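Local coordinates for protein hydrolase, haloacid dehalogenase-like family (PDB 2I6X) that probably acts as a hydrolase of the haloacid dehalogenase superfamily, although its substrate is not known, at residues Lys46-Leu50 with Phe62-Leu66; Leu83-Leu87 with Asn114-Leu120; Leu107-Thr113 with Phe137-Ser143; Thr170-Gly176 with Phe188-Pro193. One frame throughout, in Å; residues are numbered along the deposited sequence.

Interaction 1 of 4, residues Lys46-Leu50 with Phe62-Leu66; sequences KGLFL and FRTEL
Helices 48-54 and 59-70 of what is probably the helical cap, as in related HAD proteins, are pinned together where L48 and F49 meet F62, E65 and L66. The central feature is a T-shaped stack. The centroids of the F49 and F62 rings lie 4.9 Å apart with planes at 74°, and F62 supplies the edge: its CZ stands over one face of F49, displaced toward the rim, 3.4 Å from F49 CE1. In F62, CG is anti to the backbone N (chi1 159°), which carries the ring across to the partner helix. The same edge meets a backbone oxygen, since L48 O lies near the plane of the F62 ring, 3.3 Å from its CD1. L48 then divides its two methyl groups. CD1 rests 3.9 Å from F62 CE1, while CD2 packs against the aliphatic root of E65, 3.6 Å from CB. Beyond that root the E65 chain bends and leads away, and its carboxylate pairs with R68. Helix 36-39 closes over the contact through M39, which touches L48, F49 and L66. The chemistry implies a joint held by dispersion and by the weak polarity of ring C-H groups, so the F49 face and the L48 oxygen together probably restrict the rotation of the F62 ring, without any conventional hydrogen bond between the two segments.

Interaction 2 of 4, residues Leu83-Leu87 with Asn114-Leu120; sequences LLGFL and NPYVLDL
L83, L84 and L87 pack against Y116, V117 and L120 where the chain leaves the probable cap and enters strand 87-90, which pairs with strand 17-19. This two-stranded element fits the flap of HAD proteins, and the contact sets its cap-side end against helix 115-121. Three leucine orientations define the interface. L83 crosses Y116 at about a right angle, its CD2 lying 3.6 Å from Y116 CD2 at a slant that is neither over the ring face nor at its edge. L87 and L120 meet tip to tip, with L87 CD1 3.7 Å from L120 CD2. L84 comes in at a slant to the same methyl, its CD2 3.8 Å from L120 CD2, and so one branch of L120 serves two partners. The chi1 of 169° turns L120 CG away from its own N and puts CD2 within reach of both leucines. V117 CG2 is a further apolar partner, 4.3 Å from L87 CD2. Y116 also touches V79 and Y80 of helix 76-83, and its ring meets that of Y76. The helix start is fixed by its N-cap residue: V117 N donates to N114 OD1 over 3.0 Å, nearly straight at 163°, with the donor 38° above the carbonyl plane.

Interaction 3 of 4, residues Leu107-Thr113 with Phe137-Ser143; sequences LFLLSNT and FDKVYAS
At one end of the strand pair D138 grips L107 twice: D138 N donates to L107 O at 2.7 Å, and L107 N donates to D138 OD2 at 2.9 Å, using the anti lone pair of that oxygen. The other carboxylate oxygen of D138 pairs with R102, which gives the group a second anchor. At the far end S143 makes two bonds, to different residues. Its backbone N reaches S111 O at 2.9 Å, almost straight at 173°, and its OG accepts from T113 N at 3.0 Å while also bonding E53 O. Between these ends run parallel-sheet bonds, L109 N to K139 O, Y141 N to L109 O and S111 N to Y141 O; the strand segments diverge by only 10°.

Packing differs on the two sheet faces. On the side of L109 and V140, L109 CB stands over the centre of the F137 ring, 3.9 Å from the centroid and 3° off the normal, a well-formed CH-pi contact, and L109 CD2 lies 3.9 Å from V140 CG1. On the other side F108 and Y141 run side by side in the same direction, F108 CD1 to Y141 CE2 being 3.8 Å, while L110 crosses Y141 at about a right angle.

Strand 106-111, helix 115-121 and strand 139-142 thus form a beta-alpha-beta unit of the Rossmann-like HAD core. S111, at the C-terminal end of strand 106-111 and beside D11, fits the serine of HAD motif II; N112 next to it bonds K150 O through ND2.

Interaction 4 of 4, residues Thr170-Gly176 with Phe188-Pro193; sequences TLFIDDG and FHTYCP
Backbone bonds join T170-I173 to H189-Y191 as parallel strands. F172 N donates to H189 O at 2.7 Å and Y191 N to F172 O at 2.9 Å; D174 N to Y191 O is longer, 3.2 Å, with the donor nearly in line with the Y191 carbonyl. The bond from H189 N to T170 O is weak and bent, 134°.

Past the strands, polar links take over. One water donates to both D175 O (2.9 Å) and P193 O (2.6 Å), bridging the two segments just beyond the strands. D174 OD1 accepts from G176 N at 2.8 Å, an Asx turn, while its OD2 pairs with K150 and bonds N179. The paired aspartates D174 and D175, close to D11, match HAD motif IV and suggest the active-site end of the sheet.

Apolar contacts flank the backbone bonds. T170 and F188 lie side by side, the T170 CG2 methyl in plane at the ring edge, 3.8 Å from F188 CD1. I173 crosses P193 at about a right angle, its CG2 3.9 Å from P193 CG.

Strand 189-191 is outermost in the sheet, and strand 170-173 bonds on to strand 7-10. Helix 177-185 backs the face bearing F172 and T190; helix 200-207 packs on L171, I173 and Y191.

How the interactions relate
Interactions 3 and 4 both belong to the parallel sheet, at either side of strand 7-10, and are dominated by backbone hydrogen bonds; interaction 3 is the more buried. They touch where L110 CD2 lies 3.9 Å from F172 CE1. Interactions 1 and 2 are instead apolar side-chain contacts, partly buried: the first lies within the probable cap, far from the chain's centre, and the second links cap exit to core. F62 of interaction 1 packs on Y116 OH of interaction 2. Helix 115-121 ties interaction 2 to interaction 3, being the crossover between the latter's strands, with L118 touching T113 and A142. Interactions 1 and 4 lie about 29 Å apart, centre to centre.

Interaction 1 of 4, residues Lys46-Leu50 with Phe62-Leu66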
# COMPACT_ATOMS: atom_id res chain seq x y z
N LYS A 46 9.90 -15.89 2.27
CA LYS A 46 10.63 -16.42 1.11
C LYS A 46 9.96 -15.99 -0.19
O LYS A 46 8.76 -16.24 -0.39
CB LYS A 46 10.69 -17.95 1.15
CG LYS A 46 11.73 -18.57 2.09
CD LYS A 46 12.97 -19.04 1.32
CE LYS A 46 13.93 -19.82 2.23
NZ LYS A 46 14.96 -20.57 1.44
N GLY A 47 10.73 -15.35 -1.06
CA GLY A 47 10.28 -15.07 -2.42
C GLY A 47 10.80 -13.76 -2.97
O GLY A 47 11.00 -12.81 -2.23
N LEU A 48 11.02 -13.70 -4.28
CA LEU A 48 11.53 -12.46 -4.83
C LEU A 48 10.52 -11.33 -4.95
O LEU A 48 10.94 -10.18 -4.96
CB LEU A 48 12.39 -12.63 -6.11
CG LEU A 48 12.16 -13.67 -7.19
CD1 LEU A 48 10.95 -13.31 -8.01
CD2 LEU A 48 13.38 -13.82 -8.09
N PHE A 49 9.22 -11.63 -5.01
CA PHE A 49 8.25 -10.56 -4.86
C PHE A 49 8.31 -9.92 -3.47
O PHE A 49 8.11 -8.72 -3.35
CB PHE A 49 6.83 -11.01 -5.23
CG PHE A 49 6.62 -11.05 -6.72
CD1 PHE A 49 6.18 -9.92 -7.40
CD2 PHE A 49 6.92 -12.20 -7.44
CE1 PHE A 49 6.02 -9.96 -8.77
CE2 PHE A 49 6.77 -12.24 -8.80
CZ PHE A 49 6.32 -11.13 -9.47
N LEU A 50 8.63 -10.70 -2.44
CA LEU A 50 8.85 -10.13 -1.12
C LEU A 50 10.12 -9.30 -1.08
O LEU A 50 10.18 -8.29 -0.38
CB LEU A 50 8.88 -11.19 0.00
CG LEU A 50 9.24 -10.61 1.39
CD1 LEU A 50 8.16 -9.62 1.87
CD2 LEU A 50 9.54 -11.67 2.46
N PHE A 62 15.53 -7.34 -8.86
CA PHE A 62 14.35 -8.21 -8.93
C PHE A 62 14.05 -8.67 -10.36
O PHE A 62 13.69 -9.83 -10.59
CB PHE A 62 13.15 -7.48 -8.31
CG PHE A 62 11.81 -8.02 -8.73
CD1 PHE A 62 11.20 -9.07 -8.03
CD2 PHE A 62 11.11 -7.43 -9.81
CE1 PHE A 62 9.93 -9.56 -8.40
CE2 PHE A 62 9.83 -7.91 -10.21
CZ PHE A 62 9.22 -8.97 -9.49
N ARG A 63 14.19 -7.76 -11.31
CA ARG A 63 13.88 -8.08 -12.68
C ARG A 63 14.94 -8.99 -13.30
O ARG A 63 14.61 -9.91 -14.05
CB ARG A 63 13.72 -6.78 -13.47
CG ARG A 63 13.11 -6.96 -14.84
CD ARG A 63 12.65 -5.63 -15.42
NE ARG A 63 13.36 -4.48 -14.86
CZ ARG A 63 14.52 -4.01 -15.32
NH1 ARG A 63 15.10 -4.63 -16.34
NH2 ARG A 63 15.10 -2.96 -14.75
N THR A 64 16.20 -8.73 -12.97
CA THR A 64 17.30 -9.59 -13.36
C THR A 64 17.04 -11.01 -12.86
O THR A 64 17.13 -11.97 -13.63
CB THR A 64 18.65 -9.06 -12.80
OG1 THR A 64 18.90 -7.75 -13.33
CG2 THR A 64 19.82 -9.99 -13.21
N GLU A 65 16.71 -11.15 -11.58
CA GLU A 65 16.44 -12.47 -11.02
C GLU A 65 15.19 -13.12 -11.60
O GLU A 65 15.17 -14.33 -11.80
CB GLU A 65 16.39 -12.45 -9.49
CG GLU A 65 17.70 -12.06 -8.84
CD GLU A 65 18.85 -12.88 -9.36
OE1 GLU A 65 19.60 -12.37 -10.23
OE2 GLU A 65 18.98 -14.04 -8.93
N LEU A 66 14.16 -12.32 -11.87
CA LEU A 66 12.90 -12.82 -12.42
C LEU A 66 13.11 -13.33 -13.84
O LEU A 66 12.55 -14.36 -14.23
CB LEU A 66 11.82 -11.72 -12.43
CG LEU A 66 10.35 -12.03 -12.07
CD1 LEU A 66 9.40 -11.03 -12.74
CD2 LEU A 66 9.87 -13.45 -12.34

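Interaction 2 of 4, residues Leu83-Leu87 with Asn114-Leu120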
# COMPACT_ATOMS: atom_id res chain seq x y z
N LEU A 83 2.39 -5.51 -13.24
CA LEU A 83 2.07 -5.16 -11.87
C LEU A 83 0.90 -4.16 -11.84
O LEU A 83 -0.00 -4.26 -11.01
CB LEU A 83 3.30 -4.61 -11.15
CG LEU A 83 3.94 -5.36 -9.95
CD1 LEU A 83 3.20 -6.60 -9.39
CD2 LEU A 83 5.39 -5.65 -10.22
N LEU A 84 0.89 -3.22 -12.76
CA LEU A 84 -0.20 -2.26 -12.75
C LEU A 84 -1.59 -2.85 -13.12
O LEU A 84 -2.59 -2.17 -12.97
CB LEU A 84 0.14 -1.03 -13.60
CG LEU A 84 0.58 0.10 -12.68
CD1 LEU A 84 1.96 -0.08 -12.03
CD2 LEU A 84 0.58 1.27 -13.58
N GLY A 85 -1.62 -4.11 -13.58
CA GLY A 85 -2.87 -4.84 -13.77
C GLY A 85 -3.64 -5.02 -12.47
O GLY A 85 -4.85 -5.20 -12.49
N PHE A 86 -2.92 -5.02 -11.35
CA PHE A 86 -3.49 -5.02 -10.00
C PHE A 86 -4.43 -3.85 -9.72
O PHE A 86 -5.39 -4.01 -8.96
CB PHE A 86 -2.37 -4.98 -8.94
CG PHE A 86 -2.08 -6.30 -8.28
CD1 PHE A 86 -2.92 -6.79 -7.29
CD2 PHE A 86 -0.95 -7.04 -8.63
CE1 PHE A 86 -2.63 -8.00 -6.62
CE2 PHE A 86 -0.65 -8.27 -7.99
CZ PHE A 86 -1.49 -8.75 -6.99
N LEU A 87 -4.17 -2.68 -10.33
CA LEU A 87 -4.84 -1.45 -9.90
C LEU A 87 -6.14 -1.22 -10.67
O LEU A 87 -6.15 -0.63 -11.75
CB LEU A 87 -3.91 -0.23 -9.97
CG LEU A 87 -2.44 -0.23 -9.50
CD1 LEU A 87 -2.00 1.21 -9.26
CD2 LEU A 87 -2.12 -1.09 -8.25
N ASN A 114 5.69 -1.55 -4.09
CA ASN A 114 6.89 -1.79 -4.83
C ASN A 114 7.24 -0.49 -5.54
O ASN A 114 6.42 0.40 -5.59
CB ASN A 114 6.64 -2.94 -5.78
CG ASN A 114 5.48 -2.67 -6.69
OD1 ASN A 114 5.60 -1.88 -7.65
ND2 ASN A 114 4.36 -3.31 -6.42
N PRO A 115 8.49 -0.36 -6.05
CA PRO A 115 8.92 0.84 -6.80
C PRO A 115 8.06 1.25 -8.02
O PRO A 115 8.02 2.44 -8.34
CB PRO A 115 10.32 0.47 -7.29
CG PRO A 115 10.76 -0.54 -6.39
CD PRO A 115 9.59 -1.32 -5.89
N TYR A 116 7.44 0.28 -8.70
CA TYR A 116 6.61 0.53 -9.88
C TYR A 116 5.37 1.33 -9.49
O TYR A 116 5.07 2.36 -10.10
CB TYR A 116 6.18 -0.76 -10.57
CG TYR A 116 7.30 -1.70 -10.95
CD1 TYR A 116 8.08 -1.47 -12.09
CD2 TYR A 116 7.59 -2.82 -10.16
CE1 TYR A 116 9.11 -2.34 -12.43
CE2 TYR A 116 8.62 -3.68 -10.50
CZ TYR A 116 9.37 -3.44 -11.63
OH TYR A 116 10.38 -4.30 -11.95
N VAL A 117 4.65 0.85 -8.48
CA VAL A 117 3.44 1.53 -8.03
C VAL A 117 3.81 2.93 -7.52
O VAL A 117 3.11 3.90 -7.79
CB VAL A 117 2.67 0.68 -6.98
CG1 VAL A 117 1.49 1.47 -6.37
CG2 VAL A 117 2.13 -0.58 -7.64
N LEU A 118 4.93 3.01 -6.83
CA LEU A 118 5.44 4.28 -6.35
C LEU A 118 5.81 5.24 -7.48
O LEU A 118 5.52 6.44 -7.37
CB LEU A 118 6.62 4.07 -5.41
CG LEU A 118 6.26 3.71 -3.98
CD1 LEU A 118 7.55 3.66 -3.15
CD2 LEU A 118 5.24 4.72 -3.40
N ASP A 119 6.42 4.73 -8.55
CA ASP A 119 6.64 5.54 -9.74
C ASP A 119 5.30 6.10 -10.26
O ASP A 119 5.21 7.29 -10.62
CB ASP A 119 7.42 4.77 -10.82
CG ASP A 119 8.93 4.54 -10.47
OD1 ASP A 119 9.43 5.06 -9.43
OD2 ASP A 119 9.63 3.82 -11.23
N LEU A 120 4.25 5.28 -10.30
CA LEU A 120 2.94 5.74 -10.76
C LEU A 120 2.36 6.79 -9.80
O LEU A 120 1.89 7.85 -10.23
CB LEU A 120 1.94 4.59 -10.94
CG LEU A 120 0.49 5.09 -11.16
CD1 LEU A 120 0.34 5.99 -12.39
CD2 LEU A 120 -0.55 3.98 -11.16

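Interaction 3 of 4, residues Leu107-Thr113 with Phe137-Ser143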
# COMPACT_ATOMS: atom_id res chain seq x y z
N LEU A 107 -2.28 12.76 8.96
CA LEU A 107 -2.61 11.69 8.05
C LEU A 107 -1.35 11.04 7.55
O LEU A 107 -0.40 11.71 7.17
CB LEU A 107 -3.39 12.24 6.85
CG LEU A 107 -4.69 12.96 7.19
CD1 LEU A 107 -5.33 13.51 5.94
CD2 LEU A 107 -5.65 12.06 7.98
N PHE A 108 -1.36 9.71 7.54
CA PHE A 108 -0.20 8.92 7.15
C PHE A 108 -0.62 7.77 6.25
O PHE A 108 -1.74 7.31 6.32
CB PHE A 108 0.50 8.41 8.41
CG PHE A 108 0.88 9.52 9.35
CD1 PHE A 108 2.07 10.23 9.17
CD2 PHE A 108 0.03 9.88 10.40
CE1 PHE A 108 2.41 11.27 10.01
CE2 PHE A 108 0.37 10.91 11.26
CZ PHE A 108 1.56 11.60 11.07
N LEU A 109 0.29 7.35 5.38
CA LEU A 109 0.12 6.13 4.61
C LEU A 109 1.12 5.07 5.11
O LEU A 109 2.31 5.35 5.27
CB LEU A 109 0.30 6.39 3.11
CG LEU A 109 -0.08 5.25 2.16
CD1 LEU A 109 -1.57 5.25 1.81
CD2 LEU A 109 0.79 5.28 0.86
N LEU A 110 0.63 3.87 5.39
CA LEU A 110 1.54 2.77 5.69
C LEU A 110 1.21 1.63 4.72
O LEU A 110 0.18 0.97 4.83
CB LEU A 110 1.50 2.32 7.16
CG LEU A 110 2.35 1.09 7.49
CD1 LEU A 110 3.81 1.42 7.28
CD2 LEU A 110 2.12 0.51 8.93
N SER A 111 2.13 1.39 3.80
CA SER A 111 1.84 0.56 2.66
C SER A 111 2.95 -0.42 2.32
O SER A 111 4.11 -0.04 2.25
CB SER A 111 1.52 1.47 1.47
OG SER A 111 1.48 0.74 0.29
N ASN A 112 2.59 -1.69 2.12
CA ASN A 112 3.47 -2.63 1.41
C ASN A 112 3.31 -2.40 -0.07
O ASN A 112 2.23 -2.62 -0.63
CB ASN A 112 3.18 -4.10 1.72
CG ASN A 112 3.70 -4.52 3.06
OD1 ASN A 112 4.39 -3.78 3.76
ND2 ASN A 112 3.36 -5.74 3.43
N THR A 113 4.39 -1.99 -0.72
CA THR A 113 4.30 -1.60 -2.10
C THR A 113 5.66 -1.74 -2.77
O THR A 113 6.67 -2.02 -2.13
CB THR A 113 3.71 -0.15 -2.21
OG1 THR A 113 3.21 0.08 -3.53
CG2 THR A 113 4.73 0.94 -1.84
N PHE A 137 -0.65 13.18 2.51
CA PHE A 137 -0.25 12.71 3.82
C PHE A 137 0.80 13.60 4.42
O PHE A 137 1.54 14.29 3.70
CB PHE A 137 0.21 11.25 3.73
CG PHE A 137 -0.79 10.37 3.04
CD1 PHE A 137 -1.91 9.89 3.73
CD2 PHE A 137 -0.68 10.08 1.69
CE1 PHE A 137 -2.86 9.11 3.10
CE2 PHE A 137 -1.64 9.28 1.06
CZ PHE A 137 -2.73 8.81 1.77
N ASP A 138 0.86 13.61 5.74
CA ASP A 138 1.96 14.27 6.40
C ASP A 138 3.23 13.51 6.07
O ASP A 138 4.26 14.11 5.79
CB ASP A 138 1.69 14.43 7.89
CG ASP A 138 0.56 15.42 8.15
OD1 ASP A 138 0.76 16.64 7.92
OD2 ASP A 138 -0.54 14.99 8.53
N LYS A 139 3.11 12.19 6.04
CA LYS A 139 4.19 11.32 5.56
C LYS A 139 3.72 9.96 5.02
O LYS A 139 2.76 9.37 5.51
CB LYS A 139 5.26 11.12 6.63
CG LYS A 139 6.54 10.51 6.09
CD LYS A 139 7.76 11.06 6.82
CE LYS A 139 9.04 10.44 6.31
NZ LYS A 139 10.22 10.81 7.20
N VAL A 140 4.44 9.50 4.00
CA VAL A 140 4.28 8.19 3.39
C VAL A 140 5.35 7.21 3.90
O VAL A 140 6.56 7.45 3.82
CB VAL A 140 4.31 8.31 1.84
CG1 VAL A 140 4.33 6.95 1.17
CG2 VAL A 140 3.09 9.12 1.38
N TYR A 141 4.86 6.11 4.46
CA TYR A 141 5.67 5.02 4.91
C TYR A 141 5.50 3.83 3.96
O TYR A 141 4.47 3.11 3.99
CB TYR A 141 5.37 4.68 6.39
CG TYR A 141 5.68 5.85 7.33
CD1 TYR A 141 7.00 6.15 7.72
CD2 TYR A 141 4.65 6.68 7.82
CE1 TYR A 141 7.27 7.24 8.56
CE2 TYR A 141 4.91 7.76 8.67
CZ TYR A 141 6.21 8.04 9.04
OH TYR A 141 6.44 9.13 9.87
N ALA A 142 6.52 3.62 3.13
CA ALA A 142 6.47 2.61 2.07
C ALA A 142 7.48 1.52 2.32
O ALA A 142 8.67 1.80 2.40
CB ALA A 142 6.73 3.25 0.70
N SER A 143 7.01 0.28 2.41
CA SER A 143 7.85 -0.88 2.70
C SER A 143 9.20 -0.88 1.95
O SER A 143 10.25 -1.01 2.58
CB SER A 143 7.08 -2.17 2.43
OG SER A 143 6.81 -2.31 1.05

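Interaction 4 of 4, residues Thr170-Gly176 with Phe188-Pro193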
# COMPACT_ATOMS: atom_id res chain seq x y z
N THR A 170 -4.51 6.87 17.37
CA THR A 170 -4.37 6.67 15.94
C THR A 170 -5.37 5.65 15.42
O THR A 170 -5.52 4.59 16.02
CB THR A 170 -2.92 6.24 15.58
OG1 THR A 170 -1.99 7.17 16.18
CG2 THR A 170 -2.72 6.23 14.10
N LEU A 171 -6.03 5.96 14.31
CA LEU A 171 -6.89 5.00 13.62
C LEU A 171 -6.16 4.40 12.42
O LEU A 171 -5.68 5.14 11.57
CB LEU A 171 -8.21 5.67 13.21
CG LEU A 171 -9.21 4.88 12.38
CD1 LEU A 171 -9.69 3.64 13.14
CD2 LEU A 171 -10.38 5.79 11.99
N PHE A 172 -6.05 3.07 12.37
CA PHE A 172 -5.29 2.35 11.31
C PHE A 172 -6.26 1.63 10.40
O PHE A 172 -7.06 0.80 10.86
CB PHE A 172 -4.29 1.37 11.95
CG PHE A 172 -3.52 0.50 10.94
CD1 PHE A 172 -2.51 1.05 10.13
CD2 PHE A 172 -3.79 -0.87 10.82
CE1 PHE A 172 -1.78 0.24 9.20
CE2 PHE A 172 -3.08 -1.68 9.93
CZ PHE A 172 -2.06 -1.13 9.11
N ILE A 173 -6.25 1.97 9.11
CA ILE A 173 -7.25 1.45 8.15
C ILE A 173 -6.54 0.58 7.14
O ILE A 173 -5.79 1.07 6.28
CB ILE A 173 -8.08 2.59 7.51
CG1 ILE A 173 -8.71 3.48 8.59
CG2 ILE A 173 -9.17 2.02 6.53
CD1 ILE A 173 -9.25 4.84 8.08
N ASP A 174 -6.73 -0.73 7.26
CA ASP A 174 -5.99 -1.71 6.43
C ASP A 174 -6.89 -2.91 6.20
O ASP A 174 -7.56 -3.35 7.11
CB ASP A 174 -4.68 -2.13 7.10
CG ASP A 174 -3.67 -2.79 6.14
OD1 ASP A 174 -4.05 -3.61 5.28
OD2 ASP A 174 -2.44 -2.51 6.24
N ASP A 175 -6.89 -3.44 4.97
CA ASP A 175 -7.74 -4.55 4.57
C ASP A 175 -7.05 -5.88 4.84
O ASP A 175 -7.64 -6.94 4.65
CB ASP A 175 -8.07 -4.45 3.05
CG ASP A 175 -6.80 -4.45 2.15
OD1 ASP A 175 -5.80 -3.71 2.44
OD2 ASP A 175 -6.82 -5.18 1.13
N GLY A 176 -5.78 -5.80 5.26
CA GLY A 176 -4.98 -6.97 5.60
C GLY A 176 -5.17 -7.41 7.02
O GLY A 176 -4.69 -6.75 7.96
N PHE A 188 -3.10 0.35 18.49
CA PHE A 188 -3.91 1.13 17.54
C PHE A 188 -5.41 0.82 17.59
O PHE A 188 -5.80 -0.30 17.92
CB PHE A 188 -3.43 0.95 16.08
CG PHE A 188 -2.04 1.46 15.83
CD1 PHE A 188 -1.85 2.73 15.28
CD2 PHE A 188 -0.92 0.68 16.12
CE1 PHE A 188 -0.57 3.21 15.04
CE2 PHE A 188 0.36 1.15 15.88
CZ PHE A 188 0.55 2.42 15.35
N HIS A 189 -6.22 1.85 17.30
CA HIS A 189 -7.58 1.66 16.79
C HIS A 189 -7.47 1.17 15.37
O HIS A 189 -6.62 1.65 14.62
CB HIS A 189 -8.38 2.96 16.85
CG HIS A 189 -8.51 3.48 18.24
ND1 HIS A 189 -9.45 3.00 19.13
CD2 HIS A 189 -7.75 4.37 18.94
CE1 HIS A 189 -9.29 3.59 20.30
NE2 HIS A 189 -8.27 4.43 20.21
N THR A 190 -8.28 0.17 15.02
CA THR A 190 -8.20 -0.38 13.67
C THR A 190 -9.56 -0.39 13.01
O THR A 190 -10.60 -0.37 13.68
CB THR A 190 -7.57 -1.82 13.61
OG1 THR A 190 -8.37 -2.74 14.36
CG2 THR A 190 -6.11 -1.85 14.11
N TYR A 191 -9.53 -0.37 11.68
CA TYR A 191 -10.72 -0.68 10.88
C TYR A 191 -10.27 -1.50 9.67
O TYR A 191 -9.28 -1.17 9.06
CB TYR A 191 -11.48 0.57 10.46
CG TYR A 191 -12.74 0.23 9.72
CD1 TYR A 191 -13.92 -0.06 10.42
CD2 TYR A 191 -12.77 0.16 8.32
CE1 TYR A 191 -15.07 -0.40 9.75
CE2 TYR A 191 -13.91 -0.18 7.64
CZ TYR A 191 -15.06 -0.46 8.36
OH TYR A 191 -16.22 -0.79 7.69
N CYS A 192 -10.98 -2.59 9.37
CA CYS A 192 -10.58 -3.52 8.30
C CYS A 192 -11.63 -3.52 7.20
O CYS A 192 -12.60 -4.27 7.24
CB CYS A 192 -10.37 -4.95 8.82
SG CYS A 192 -9.47 -6.05 7.65
N PRO A 193 -11.44 -2.65 6.20
CA PRO A 193 -12.38 -2.62 5.08
C PRO A 193 -12.12 -3.80 4.16
O PRO A 193 -11.04 -4.41 4.20
CB PRO A 193 -12.04 -1.31 4.36
CG PRO A 193 -10.58 -1.06 4.68
CD PRO A 193 -10.32 -1.69 6.03
O HOH W 1 -10.51 -7.00 4.31